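Long-range contacts in spectinomycin 9-adenylyltransferase (Enterococcus faecalis, PDB 6SXJ), which confers bacterial resistance to spectinomycin by transferring the adenylyl group of ATP to the 9-hydroxyl of the antibiotic, releasing diphosphate: residues A[41-47]-A[81-85]; A[52-57]-A[89-93]; A[95-100]-A[155-161]; A[182-186]-A[225-229]; A[210-215]-A[247-251]. All coordinates share one frame. Numbering follows the deposited sequence.

Contact 1: residues A[41-47]-A[81-85]; sequences LKPNSDL and NLRYI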
# COMPACT_ATOMS: atom_id res chain seq x y z
N LEU A 41 5.22 -10.23 11.11
CA LEU A 41 5.66 -10.70 9.79
C LEU A 41 5.16 -12.12 9.55
O LEU A 41 5.85 -13.11 9.84
CB LEU A 41 7.18 -10.64 9.69
CG LEU A 41 7.84 -9.29 9.44
CD1 LEU A 41 9.36 -9.44 9.57
CD2 LEU A 41 7.46 -8.76 8.08
N LYS A 42 3.95 -12.22 9.00
CA LYS A 42 3.48 -13.49 8.47
C LYS A 42 4.26 -13.82 7.19
O LYS A 42 4.74 -12.92 6.50
CB LYS A 42 1.99 -13.43 8.17
CG LYS A 42 1.12 -12.96 9.34
CD LYS A 42 -0.17 -13.77 9.48
CE LYS A 42 -1.05 -13.67 8.23
NZ LYS A 42 -2.52 -13.60 8.53
N PRO A 43 4.42 -15.11 6.87
CA PRO A 43 5.04 -15.46 5.58
C PRO A 43 4.31 -14.87 4.38
O PRO A 43 4.89 -14.85 3.28
CB PRO A 43 5.01 -16.99 5.56
CG PRO A 43 5.00 -17.38 7.02
CD PRO A 43 4.24 -16.29 7.73
N ASN A 44 3.07 -14.40 4.54
CA ASN A 44 2.28 -13.81 3.47
C ASN A 44 2.50 -12.30 3.33
O ASN A 44 2.01 -11.70 2.37
CB ASN A 44 0.78 -14.10 3.70
CG ASN A 44 -0.11 -13.61 2.57
OD1 ASN A 44 -0.32 -12.41 2.42
ND2 ASN A 44 -0.64 -14.54 1.78
N SER A 45 3.21 -11.68 4.27
CA SER A 45 3.23 -10.23 4.37
C SER A 45 4.14 -9.58 3.34
O SER A 45 5.22 -10.10 3.02
CB SER A 45 3.68 -9.79 5.77
OG SER A 45 3.02 -10.54 6.78
N ASP A 46 3.72 -8.42 2.86
CA ASP A 46 4.56 -7.59 2.01
C ASP A 46 5.60 -6.86 2.85
O ASP A 46 5.41 -6.59 4.04
CB ASP A 46 3.74 -6.54 1.26
CG ASP A 46 2.80 -7.14 0.24
OD1 ASP A 46 2.81 -8.37 0.03
OD2 ASP A 46 2.04 -6.35 -0.37
N LEU A 47 6.70 -6.49 2.19
CA LEU A 47 7.68 -5.55 2.73
C LEU A 47 7.39 -4.17 2.16
O LEU A 47 7.65 -3.91 0.98
CB LEU A 47 9.09 -6.00 2.37
CG LEU A 47 9.63 -7.32 2.94
CD1 LEU A 47 10.99 -7.59 2.34
CD2 LEU A 47 9.69 -7.22 4.45
N ASN A 81 9.13 -18.16 -2.57
CA ASN A 81 8.87 -17.81 -1.18
C ASN A 81 9.23 -16.36 -0.87
O ASN A 81 9.10 -15.93 0.28
CB ASN A 81 9.65 -18.75 -0.25
CG ASN A 81 9.42 -20.21 -0.57
OD1 ASN A 81 8.63 -20.89 0.09
ND2 ASN A 81 10.09 -20.71 -1.60
N LEU A 82 9.70 -15.61 -1.87
CA LEU A 82 10.01 -14.21 -1.66
C LEU A 82 8.75 -13.44 -1.27
O LEU A 82 7.62 -13.90 -1.43
CB LEU A 82 10.59 -13.61 -2.94
CG LEU A 82 12.09 -13.73 -3.23
CD1 LEU A 82 12.33 -13.06 -4.61
CD2 LEU A 82 12.93 -13.09 -2.16
N ARG A 83 8.96 -12.23 -0.75
CA ARG A 83 7.87 -11.31 -0.46
C ARG A 83 7.82 -10.21 -1.51
O ARG A 83 8.83 -9.90 -2.15
CB ARG A 83 8.05 -10.69 0.93
CG ARG A 83 8.40 -11.70 2.03
CD ARG A 83 8.77 -11.00 3.33
NE ARG A 83 8.90 -11.92 4.45
CZ ARG A 83 7.90 -12.27 5.25
NH1 ARG A 83 6.68 -11.78 5.05
NH2 ARG A 83 8.11 -13.11 6.26
N TYR A 84 6.65 -9.62 -1.69
CA TYR A 84 6.54 -8.43 -2.52
C TYR A 84 7.23 -7.27 -1.83
O TYR A 84 7.05 -7.06 -0.63
CB TYR A 84 5.08 -8.06 -2.79
CG TYR A 84 4.33 -9.00 -3.70
CD1 TYR A 84 4.74 -9.21 -5.01
CD2 TYR A 84 3.20 -9.66 -3.25
CE1 TYR A 84 4.04 -10.06 -5.84
CE2 TYR A 84 2.50 -10.50 -4.06
CZ TYR A 84 2.92 -10.70 -5.36
OH TYR A 84 2.20 -11.56 -6.17
N ILE A 85 8.01 -6.51 -2.58
CA ILE A 85 8.54 -5.23 -2.12
C ILE A 85 7.71 -4.10 -2.73
O ILE A 85 7.53 -4.04 -3.95
CB ILE A 85 10.03 -5.07 -2.49
CG1 ILE A 85 10.89 -6.07 -1.69
CG2 ILE A 85 10.50 -3.66 -2.19
CD1 ILE A 85 12.28 -6.12 -2.17
O HOH W 1 4.42 -10.40 -0.09
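Here the nucleotidyltransferase fold holds a type I beta turn, Lys42 to Ser45, against the chain entering a neighbouring parallel strand. Leu41 comes first and lays CD2 over one face of the Arg83 guanidinium. The carbonyl of Lys42 then accepts from Arg83 NH1 (NH1 to O, 2.7 Å), and also from Ser45 OG and N within the turn. Pro43, whose ring restrains phi near -57°, suits the second position of the turn, and its O lies over the other guanidinium face. Ser45 O receives a second bond from Arg83 NH1 (3.0 Å). Arginine fits: a long, planar, multiple donor can satisfy inward-facing carbonyls, while its NE bonds Thr8. Asp46 lies at the start of an Asp-x-Asp signature, which in relatives binds catalytic metal; here its OD1 accepts from a water (2.6 Å to the water O) that also accepts from Tyr84 N. At Leu47 the parallel pairing begins: Leu47 N donates to Tyr84 O at 2.9 Å, and Leu47 CD1 meets Ile85 CG1 at 4.3 Å.

Contact 2: residues A[52-57]-A[89-93]; sequences VVSEPL and IIIQQ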
# COMPACT_ATOMS: atom_id res chain seq x y z
N VAL A 52 12.49 8.77 2.42
CA VAL A 52 12.42 10.22 2.39
C VAL A 52 13.76 10.76 1.90
O VAL A 52 14.82 10.33 2.38
CB VAL A 52 12.07 10.81 3.76
CG1 VAL A 52 11.98 12.33 3.68
CG2 VAL A 52 10.77 10.22 4.27
N VAL A 53 13.70 11.71 0.97
CA VAL A 53 14.87 12.29 0.33
C VAL A 53 14.78 13.81 0.43
O VAL A 53 13.75 14.37 0.79
CB VAL A 53 15.00 11.85 -1.14
CG1 VAL A 53 15.28 10.36 -1.23
CG2 VAL A 53 13.73 12.21 -1.92
N SER A 54 15.89 14.47 0.10
CA SER A 54 15.95 15.92 0.18
C SER A 54 15.53 16.58 -1.13
O SER A 54 14.77 17.56 -1.10
CB SER A 54 17.37 16.36 0.54
OG SER A 54 17.58 16.31 1.94
N GLU A 55 16.00 16.08 -2.26
CA GLU A 55 15.77 16.67 -3.57
C GLU A 55 15.28 15.62 -4.54
O GLU A 55 15.43 14.42 -4.30
CB GLU A 55 17.05 17.32 -4.13
CG GLU A 55 17.61 18.44 -3.28
CD GLU A 55 19.11 18.36 -3.15
OE1 GLU A 55 19.78 17.93 -4.12
OE2 GLU A 55 19.63 18.72 -2.07
N PRO A 56 14.70 16.04 -5.67
CA PRO A 56 14.21 15.07 -6.66
C PRO A 56 15.32 14.14 -7.14
O PRO A 56 16.51 14.40 -6.99
CB PRO A 56 13.70 15.95 -7.80
CG PRO A 56 13.36 17.26 -7.15
CD PRO A 56 14.37 17.43 -6.04
N LEU A 57 14.89 13.02 -7.72
CA LEU A 57 15.79 12.03 -8.28
C LEU A 57 15.80 12.14 -9.80
O LEU A 57 14.75 12.28 -10.43
CB LEU A 57 15.37 10.62 -7.87
CG LEU A 57 15.06 10.39 -6.39
CD1 LEU A 57 14.98 8.89 -6.15
CD2 LEU A 57 16.09 11.03 -5.49
N ILE A 89 8.90 6.84 -2.43
CA ILE A 89 9.85 7.90 -2.12
C ILE A 89 9.10 9.22 -2.10
O ILE A 89 8.38 9.55 -3.05
CB ILE A 89 11.01 7.94 -3.14
CG1 ILE A 89 11.69 6.58 -3.24
CG2 ILE A 89 12.00 9.03 -2.77
CD1 ILE A 89 12.87 6.53 -4.17
N ILE A 90 9.27 9.97 -1.01
CA ILE A 90 8.76 11.33 -0.92
C ILE A 90 9.92 12.28 -0.65
O ILE A 90 10.94 11.90 -0.06
CB ILE A 90 7.68 11.47 0.18
CG1 ILE A 90 8.20 10.90 1.51
CG2 ILE A 90 6.39 10.78 -0.24
CD1 ILE A 90 7.32 11.22 2.69
N ILE A 91 9.75 13.52 -1.11
CA ILE A 91 10.66 14.61 -0.81
C ILE A 91 10.13 15.32 0.42
O ILE A 91 8.94 15.67 0.47
CB ILE A 91 10.77 15.59 -1.99
CG1 ILE A 91 11.13 14.83 -3.26
CG2 ILE A 91 11.80 16.67 -1.70
CD1 ILE A 91 11.63 15.71 -4.39
N GLN A 92 10.98 15.52 1.43
CA GLN A 92 10.50 16.09 2.68
C GLN A 92 9.84 17.44 2.44
O GLN A 92 8.76 17.72 2.98
CB GLN A 92 11.64 16.23 3.68
CG GLN A 92 11.16 16.52 5.09
CD GLN A 92 12.29 16.89 6.03
OE1 GLN A 92 13.46 16.63 5.74
NE2 GLN A 92 11.95 17.48 7.17
N GLN A 93 10.48 18.31 1.65
CA GLN A 93 10.00 19.68 1.50
C GLN A 93 8.68 19.74 0.74
O GLN A 93 7.91 20.69 0.93
CB GLN A 93 11.06 20.52 0.79
CG GLN A 93 11.37 20.06 -0.63
CD GLN A 93 11.92 21.17 -1.51
OE1 GLN A 93 12.11 22.30 -1.06
NE2 GLN A 93 12.18 20.85 -2.78
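Strands 47-53 and 85-91 are the adjacent parallel strands of a beta-alpha-beta unit, with helix 59-69 in the connection between them, and this contact lies at their C-terminal ends. Val53 does the backbone work: its N donates to Ile90 O (3.0 Å) and its O accepts from Gln92 N (3.1 Å). Beta-branched residues suit extended backbone, and their rotamers decide how the two faces fill. On one face Val52, in the t rotamer, sets CG2 3.8 Å from CG1 of Ile90, whose p rotamer brings CG1 close to that neighbour; Leu130 and Leu134 of helix 130-139 cover Ile90. Gln92, extended with chi1 and chi2 both t, rests CB 3.9 Å from Val52 CG1 and sends its amide on to a bound glycerol, probably from the crystallisation liquor. On the other face Val53 and Ile91 both take m, bringing Val53 CG2 3.9 Å from Ile91 CG1 and 3.7 Å from Ile89 CG2. Beyond Val53 the chain leaves the strand, and Leu57 reaches back so that its CD1 lies 3.7 Å from Ile89 CD1. Ile91, with chi2 in t, stretches under the departing loop and places CD1 3.6 Å from CG of Pro56.

Contact 3: residues A[95-100]-A[155-161]; sequences MVPWNH and PDIPFSD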
# COMPACT_ATOMS: atom_id res chain seq x y z
N MET A 95 6.14 18.05 1.25
CA MET A 95 5.01 17.77 2.12
C MET A 95 4.58 18.97 2.95
O MET A 95 3.54 18.91 3.61
CB MET A 95 5.33 16.61 3.06
CG MET A 95 6.10 15.45 2.44
SD MET A 95 5.55 14.85 0.83
CE MET A 95 3.90 14.29 1.23
N VAL A 96 5.30 20.10 2.86
CA VAL A 96 4.99 21.29 3.64
C VAL A 96 4.75 22.43 2.65
O VAL A 96 5.52 22.62 1.73
CB VAL A 96 6.14 21.67 4.59
CG1 VAL A 96 6.39 20.56 5.61
CG2 VAL A 96 7.42 21.98 3.81
N PRO A 97 3.65 23.21 2.82
CA PRO A 97 2.56 22.96 3.77
C PRO A 97 1.77 21.72 3.35
O PRO A 97 1.71 21.43 2.15
CB PRO A 97 1.71 24.23 3.69
CG PRO A 97 2.01 24.81 2.35
CD PRO A 97 3.42 24.42 2.01
N TRP A 98 1.20 20.98 4.30
CA TRP A 98 0.50 19.76 3.94
C TRP A 98 -0.62 20.07 2.95
O TRP A 98 -1.36 21.04 3.11
CB TRP A 98 -0.08 19.07 5.17
CG TRP A 98 -0.96 17.92 4.80
CD1 TRP A 98 -2.32 17.85 4.90
CD2 TRP A 98 -0.54 16.67 4.22
NE1 TRP A 98 -2.77 16.64 4.45
CE2 TRP A 98 -1.70 15.90 4.02
CE3 TRP A 98 0.70 16.14 3.86
CZ2 TRP A 98 -1.65 14.61 3.48
CZ3 TRP A 98 0.74 14.86 3.33
CH2 TRP A 98 -0.42 14.11 3.14
N ASN A 99 -0.74 19.24 1.92
CA ASN A 99 -1.77 19.42 0.91
C ASN A 99 -2.22 18.06 0.40
O ASN A 99 -1.39 17.28 -0.08
CB ASN A 99 -1.27 20.27 -0.26
CG ASN A 99 -2.27 20.34 -1.41
OD1 ASN A 99 -2.23 19.52 -2.33
ND2 ASN A 99 -3.16 21.32 -1.35
N HIS A 100 -3.51 17.78 0.51
CA HIS A 100 -4.06 16.56 -0.07
C HIS A 100 -4.60 16.84 -1.47
O HIS A 100 -5.37 17.80 -1.65
CB HIS A 100 -5.17 16.00 0.81
CG HIS A 100 -5.84 14.81 0.22
ND1 HIS A 100 -5.28 13.55 0.24
CD2 HIS A 100 -7.03 14.67 -0.41
CE1 HIS A 100 -6.09 12.69 -0.35
NE2 HIS A 100 -7.17 13.35 -0.75
N PRO A 155 4.62 16.79 8.40
CA PRO A 155 3.68 17.63 9.15
C PRO A 155 2.52 16.82 9.70
O PRO A 155 2.27 15.68 9.29
CB PRO A 155 3.19 18.65 8.11
CG PRO A 155 3.30 17.91 6.79
CD PRO A 155 4.51 17.00 6.94
N ASP A 156 1.80 17.41 10.65
CA ASP A 156 0.55 16.82 11.10
C ASP A 156 -0.37 16.65 9.90
O ASP A 156 -0.51 17.57 9.08
CB ASP A 156 -0.10 17.69 12.17
CG ASP A 156 0.77 17.83 13.41
OD1 ASP A 156 1.82 17.15 13.50
OD2 ASP A 156 0.40 18.61 14.31
N ILE A 157 -0.95 15.47 9.76
CA ILE A 157 -1.84 15.19 8.63
C ILE A 157 -3.27 15.13 9.18
O ILE A 157 -3.58 14.23 9.97
CB ILE A 157 -1.47 13.89 7.92
CG1 ILE A 157 0.01 13.90 7.54
CG2 ILE A 157 -2.32 13.72 6.67
CD1 ILE A 157 0.51 12.60 6.94
N PRO A 158 -4.15 16.05 8.81
CA PRO A 158 -5.52 16.02 9.34
C PRO A 158 -6.21 14.73 8.93
O PRO A 158 -6.16 14.31 7.77
CB PRO A 158 -6.18 17.24 8.70
CG PRO A 158 -5.41 17.47 7.43
CD PRO A 158 -3.99 17.07 7.75
N PHE A 159 -6.86 14.09 9.90
CA PHE A 159 -7.62 12.89 9.58
C PHE A 159 -8.73 13.17 8.58
O PHE A 159 -9.17 12.25 7.88
CB PHE A 159 -8.21 12.28 10.84
CG PHE A 159 -8.96 11.01 10.60
CD1 PHE A 159 -10.33 11.01 10.50
CD2 PHE A 159 -8.28 9.81 10.47
CE1 PHE A 159 -11.02 9.84 10.28
CE2 PHE A 159 -8.97 8.63 10.26
CZ PHE A 159 -10.34 8.65 10.16
N SER A 160 -9.19 14.42 8.50
CA SER A 160 -10.19 14.76 7.49
C SER A 160 -9.66 14.48 6.09
O SER A 160 -10.40 14.00 5.22
CB SER A 160 -10.59 16.23 7.63
OG SER A 160 -9.58 17.10 7.14
N ASP A 161 -8.37 14.75 5.85
CA ASP A 161 -7.78 14.43 4.56
C ASP A 161 -7.70 12.93 4.35
O ASP A 161 -7.81 12.46 3.21
CB ASP A 161 -6.38 15.05 4.44
CG ASP A 161 -6.42 16.51 4.05
OD1 ASP A 161 -5.53 17.26 4.48
OD2 ASP A 161 -7.35 16.90 3.31
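Pro155 opens the segment by wedging its ring against the 95-100 loop: its CG lies 3.3 Å from Met95 O and 3.9 Å from Trp98 CB, and its CD packs on Met95 and Val96. A compact, rigid apolar ring packs closely here, whereas Asp156 turns its carboxylate outward. Over the indole of Trp98 lies Ile157, its CG1 4.2 Å from the centroid of the six-membered ring and 2° off the normal, a CH-pi contact, and its CG2 3.4 Å from Trp98 CZ2; Leu134 of helix 130-139 touches both residues. Pro158, at the N-cap of helix 159-173, brings CD within 3.4 Å of Trp98 CD1. In the first turn of that helix, Asp161 accepts a hydrogen bond from the indole, Trp98 NE1 to Asp161 OD1 at 2.8 Å, while its OD2 forms a salt bridge with Arg164. The Asp161 carbonyl oxygen lies over a face of the His100 ring, whose ND1 bonds Thr131. The contact thus seats a loop of the nucleotidyltransferase domain on the start of the C-terminal helical domain. Tryptophan serves both needs at this junction: its broad face buries aliphatic carbon, and its single N-H gives a directional polar link.

Contact 4: residues A[182-186]-A[225-229]; sequences TNSIL and AVRSY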
# COMPACT_ATOMS: atom_id res chain seq x y z
N THR A 182 -11.52 -9.69 -5.34
CA THR A 182 -11.12 -9.93 -3.96
C THR A 182 -10.47 -8.69 -3.34
O THR A 182 -10.77 -8.33 -2.20
CB THR A 182 -10.16 -11.13 -3.89
OG1 THR A 182 -10.72 -12.24 -4.60
CG2 THR A 182 -9.93 -11.53 -2.44
N ASN A 183 -9.58 -8.04 -4.09
CA ASN A 183 -8.95 -6.83 -3.57
C ASN A 183 -10.01 -5.78 -3.23
O ASN A 183 -10.01 -5.21 -2.13
CB ASN A 183 -7.95 -6.27 -4.59
CG ASN A 183 -7.06 -7.34 -5.17
OD1 ASN A 183 -7.53 -8.41 -5.58
ND2 ASN A 183 -5.76 -7.06 -5.23
N SER A 184 -10.93 -5.53 -4.16
CA SER A 184 -11.89 -4.45 -3.99
C SER A 184 -12.80 -4.69 -2.79
O SER A 184 -13.03 -3.79 -1.98
CB SER A 184 -12.72 -4.29 -5.27
OG SER A 184 -11.95 -3.67 -6.29
N ILE A 185 -13.32 -5.91 -2.66
CA ILE A 185 -14.20 -6.22 -1.53
C ILE A 185 -13.48 -5.96 -0.21
O ILE A 185 -13.99 -5.26 0.67
CB ILE A 185 -14.69 -7.68 -1.61
CG1 ILE A 185 -15.55 -7.90 -2.85
CG2 ILE A 185 -15.47 -8.03 -0.36
CD1 ILE A 185 -16.04 -9.32 -3.00
N LEU A 186 -12.29 -6.53 -0.05
CA LEU A 186 -11.61 -6.44 1.23
C LEU A 186 -11.01 -5.06 1.46
O LEU A 186 -10.94 -4.60 2.61
CB LEU A 186 -10.52 -7.51 1.33
CG LEU A 186 -11.02 -8.93 1.04
CD1 LEU A 186 -9.87 -9.81 0.58
CD2 LEU A 186 -11.71 -9.54 2.25
N ALA A 225 -13.97 -13.99 -0.39
CA ALA A 225 -12.85 -13.16 -0.80
C ALA A 225 -11.62 -13.40 0.08
O ALA A 225 -10.49 -13.40 -0.42
CB ALA A 225 -13.25 -11.68 -0.76
N VAL A 226 -11.82 -13.61 1.38
CA VAL A 226 -10.70 -13.92 2.27
C VAL A 226 -9.92 -15.11 1.73
O VAL A 226 -8.69 -15.07 1.61
CB VAL A 226 -11.21 -14.18 3.70
CG1 VAL A 226 -10.05 -14.61 4.60
CG2 VAL A 226 -11.90 -12.94 4.25
N ARG A 227 -10.63 -16.19 1.38
CA ARG A 227 -9.97 -17.41 0.93
C ARG A 227 -9.09 -17.14 -0.28
O ARG A 227 -7.91 -17.53 -0.31
CB ARG A 227 -11.02 -18.47 0.61
CG ARG A 227 -11.85 -18.92 1.80
CD ARG A 227 -13.17 -19.56 1.38
NE ARG A 227 -13.02 -20.49 0.27
CZ ARG A 227 -14.00 -21.25 -0.22
NH1 ARG A 227 -15.21 -21.19 0.31
NH2 ARG A 227 -13.77 -22.06 -1.24
N SER A 228 -9.63 -16.48 -1.31
CA SER A 228 -8.85 -16.20 -2.51
C SER A 228 -7.60 -15.39 -2.19
O SER A 228 -6.52 -15.65 -2.73
CB SER A 228 -9.72 -15.46 -3.53
OG SER A 228 -8.93 -14.83 -4.53
N TYR A 229 -7.73 -14.41 -1.29
CA TYR A 229 -6.57 -13.62 -0.87
C TYR A 229 -5.48 -14.50 -0.28
O TYR A 229 -4.29 -14.17 -0.37
CB TYR A 229 -7.01 -12.54 0.12
CG TYR A 229 -5.89 -11.76 0.77
CD1 TYR A 229 -5.14 -10.85 0.03
CD2 TYR A 229 -5.58 -11.94 2.11
CE1 TYR A 229 -4.11 -10.14 0.62
CE2 TYR A 229 -4.55 -11.23 2.71
CZ TYR A 229 -3.82 -10.34 1.96
OH TYR A 229 -2.79 -9.64 2.55
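The two short helical segments pass with axes 9.3 Å apart at closest approach, their N-to-C directions 126° apart, so they run obliquely antiparallel. The backbones come nearest at Thr182 and Ala225, whose CA atoms are 4.8 Å apart; two small side chains make this possible. Each helix offers its i, i+3 and i+4 positions to the other: Thr182, Ile185 and Leu186 on one side, Ala225, Ser228 and Tyr229 on the other. Both segments belong to the all-helical C-terminal domain characteristic of aminoglycoside adenylyltransferases, and they join the N-terminal part of helix 181-196 to the last turn of helix 216-229. Ala225, a lone methyl, leaves room for larger neighbours: its CB lies 4.0 Å from Leu186 CG and 4.3 Å from Ile185 CD1. Leu186 spreads its branches, CD2 meeting Val226 CG2 at 3.9 Å and CD1 meeting Tyr229 CB at 4.0 Å. The Tyr229 ring itself leads away from this helix. Polar chemistry sits beside the apolar patch, where Thr182 OG1 and Ser228 OG share a hydrogen bond of 3.1 Å. Hydroxyls suit this place because each can give or accept, and Thr182 OG1 has a further, weak bond with the indole of Trp236.

Contact 5: residues A[210-215]-A[247-251]; sequences VAESSP and YLNNR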
# COMPACT_ATOMS: atom_id res chain seq x y z
N VAL A 210 -15.67 -7.41 9.11
CA VAL A 210 -16.82 -6.73 8.51
C VAL A 210 -17.89 -7.73 8.09
O VAL A 210 -19.09 -7.45 8.22
CB VAL A 210 -16.37 -5.86 7.32
CG1 VAL A 210 -17.56 -5.07 6.77
CG2 VAL A 210 -15.25 -4.91 7.73
N ALA A 211 -17.48 -8.89 7.58
CA ALA A 211 -18.45 -9.92 7.20
C ALA A 211 -19.35 -10.28 8.37
O ALA A 211 -20.55 -10.54 8.18
CB ALA A 211 -17.72 -11.15 6.68
N GLU A 212 -18.80 -10.29 9.59
CA GLU A 212 -19.60 -10.62 10.77
C GLU A 212 -20.76 -9.65 10.93
O GLU A 212 -21.87 -10.06 11.29
CB GLU A 212 -18.69 -10.61 12.00
CG GLU A 212 -19.36 -10.26 13.33
CD GLU A 212 -18.39 -10.37 14.51
OE1 GLU A 212 -17.19 -10.62 14.27
OE2 GLU A 212 -18.83 -10.22 15.67
N SER A 213 -20.53 -8.37 10.65
CA SER A 213 -21.54 -7.34 10.83
C SER A 213 -22.40 -7.13 9.59
O SER A 213 -23.07 -6.10 9.48
CB SER A 213 -20.87 -6.02 11.21
OG SER A 213 -19.75 -5.78 10.37
N SER A 214 -22.40 -8.09 8.66
CA SER A 214 -22.99 -7.90 7.35
C SER A 214 -24.06 -8.95 7.04
O SER A 214 -23.94 -10.10 7.48
CB SER A 214 -21.91 -7.95 6.26
OG SER A 214 -21.08 -6.79 6.32
N PRO A 215 -25.10 -8.58 6.29
CA PRO A 215 -26.14 -9.56 5.96
C PRO A 215 -25.57 -10.78 5.26
O PRO A 215 -24.62 -10.69 4.48
CB PRO A 215 -27.09 -8.78 5.04
CG PRO A 215 -26.91 -7.35 5.46
CD PRO A 215 -25.45 -7.23 5.82
N TYR A 247 -23.38 -2.78 -1.28
CA TYR A 247 -23.62 -2.80 0.16
C TYR A 247 -22.46 -2.15 0.92
O TYR A 247 -22.67 -1.28 1.77
CB TYR A 247 -23.81 -4.24 0.64
CG TYR A 247 -23.67 -4.38 2.14
CD1 TYR A 247 -24.67 -3.93 2.98
CD2 TYR A 247 -22.52 -4.93 2.71
CE1 TYR A 247 -24.55 -4.03 4.35
CE2 TYR A 247 -22.39 -5.05 4.08
CZ TYR A 247 -23.42 -4.59 4.90
OH TYR A 247 -23.32 -4.68 6.27
N LEU A 248 -21.23 -2.59 0.64
CA LEU A 248 -20.08 -2.05 1.35
C LEU A 248 -19.91 -0.56 1.09
O LEU A 248 -19.55 0.20 2.00
CB LEU A 248 -18.82 -2.81 0.94
CG LEU A 248 -18.81 -4.29 1.34
CD1 LEU A 248 -17.61 -5.01 0.76
CD2 LEU A 248 -18.83 -4.36 2.85
N ASN A 249 -20.15 -0.13 -0.15
CA ASN A 249 -20.01 1.28 -0.48
C ASN A 249 -21.02 2.12 0.28
O ASN A 249 -20.67 3.14 0.90
CB ASN A 249 -20.16 1.48 -1.99
CG ASN A 249 -19.77 2.87 -2.44
OD1 ASN A 249 -18.73 3.39 -2.06
ND2 ASN A 249 -20.62 3.49 -3.24
N ASN A 250 -22.29 1.73 0.24
CA ASN A 250 -23.31 2.48 0.97
C ASN A 250 -23.02 2.48 2.46
O ASN A 250 -23.05 3.53 3.11
CB ASN A 250 -24.70 1.91 0.66
CG ASN A 250 -25.19 2.30 -0.73
OD1 ASN A 250 -25.59 1.44 -1.52
ND2 ASN A 250 -25.16 3.59 -1.04
N ARG A 251 -22.73 1.30 3.03
CA ARG A 251 -22.29 1.24 4.42
C ARG A 251 -21.17 2.23 4.69
O ARG A 251 -21.16 2.93 5.72
CB ARG A 251 -21.85 -0.18 4.75
CG ARG A 251 -21.63 -0.50 6.22
CD ARG A 251 -20.88 -1.82 6.33
NE ARG A 251 -21.22 -2.60 7.52
CZ ARG A 251 -20.90 -2.24 8.76
NH1 ARG A 251 -20.25 -1.10 8.98
NH2 ARG A 251 -21.24 -3.01 9.78
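Tyr247 extends its ring from helix 241-253 to the turn after helix 203-212, where the phenol end meets Pro215: CD of Pro215 lies 3.5 Å from CZ and 3.4 Å from OH of Tyr247. The ring of Tyr247 also stacks with His218 of helix 216-229, the helix for which Pro215 is the N-cap. With the chain of Ser214 still 8.8 Å away from Tyr247, CA to CA, a long side chain such as tyrosine can span the gap and still present a polar tip. That tip joins a directed series of hydrogen bonds. Arg251, one helical turn on, donates from NE to Tyr247 OH (3.2 Å); Tyr247 OH donates to Ser214 OG (3.1 Å); and Ser214 OG donates to Val210 O (2.8 Å). Ser213 OG also gives its proton to Val210 O, at 2.8 Å. The two short hydroxyl side chains thus serve a carbonyl in the last turn of helix 203-212, whose backbone bond from Ser213 N is weak. Deeper in, Val210 CG1 touches Leu248 CD2 at 4.2 Å, an apolar pair continued by Ile192 and Leu188 against Leu248. The chemistry is consistent with a junction in the helical C-terminal domain held by directional bonds as well as packing: a run of donors ends on one carbonyl, and the phenol hydroxyl both accepts and donates where it meets the neighbouring turn.

From the N terminus, contacts 1 and 2 come first and cross, closing loops of 33 and 31 residues: 41-47 and 52-57 lead into and out of one strand, 81-85 and 89-93 into and out of its parallel neighbour, closing the beta-alpha-beta unit at both ends. Contact 3 opens just after them, closes a loop of 54 residues and ties the nucleotidyltransferase domain to the C-terminal domain; Met95 SD reaches Ile90 CB of contact 2 at 4.1 Å. Contacts 4 and 5 follow and cross each other, closing loops of 38 and 31 residues and binding four C-terminal helices together. Across the domains, Asn44 OD1 of contact 1 packs 3.7 Å from Tyr229 OH of contact 4.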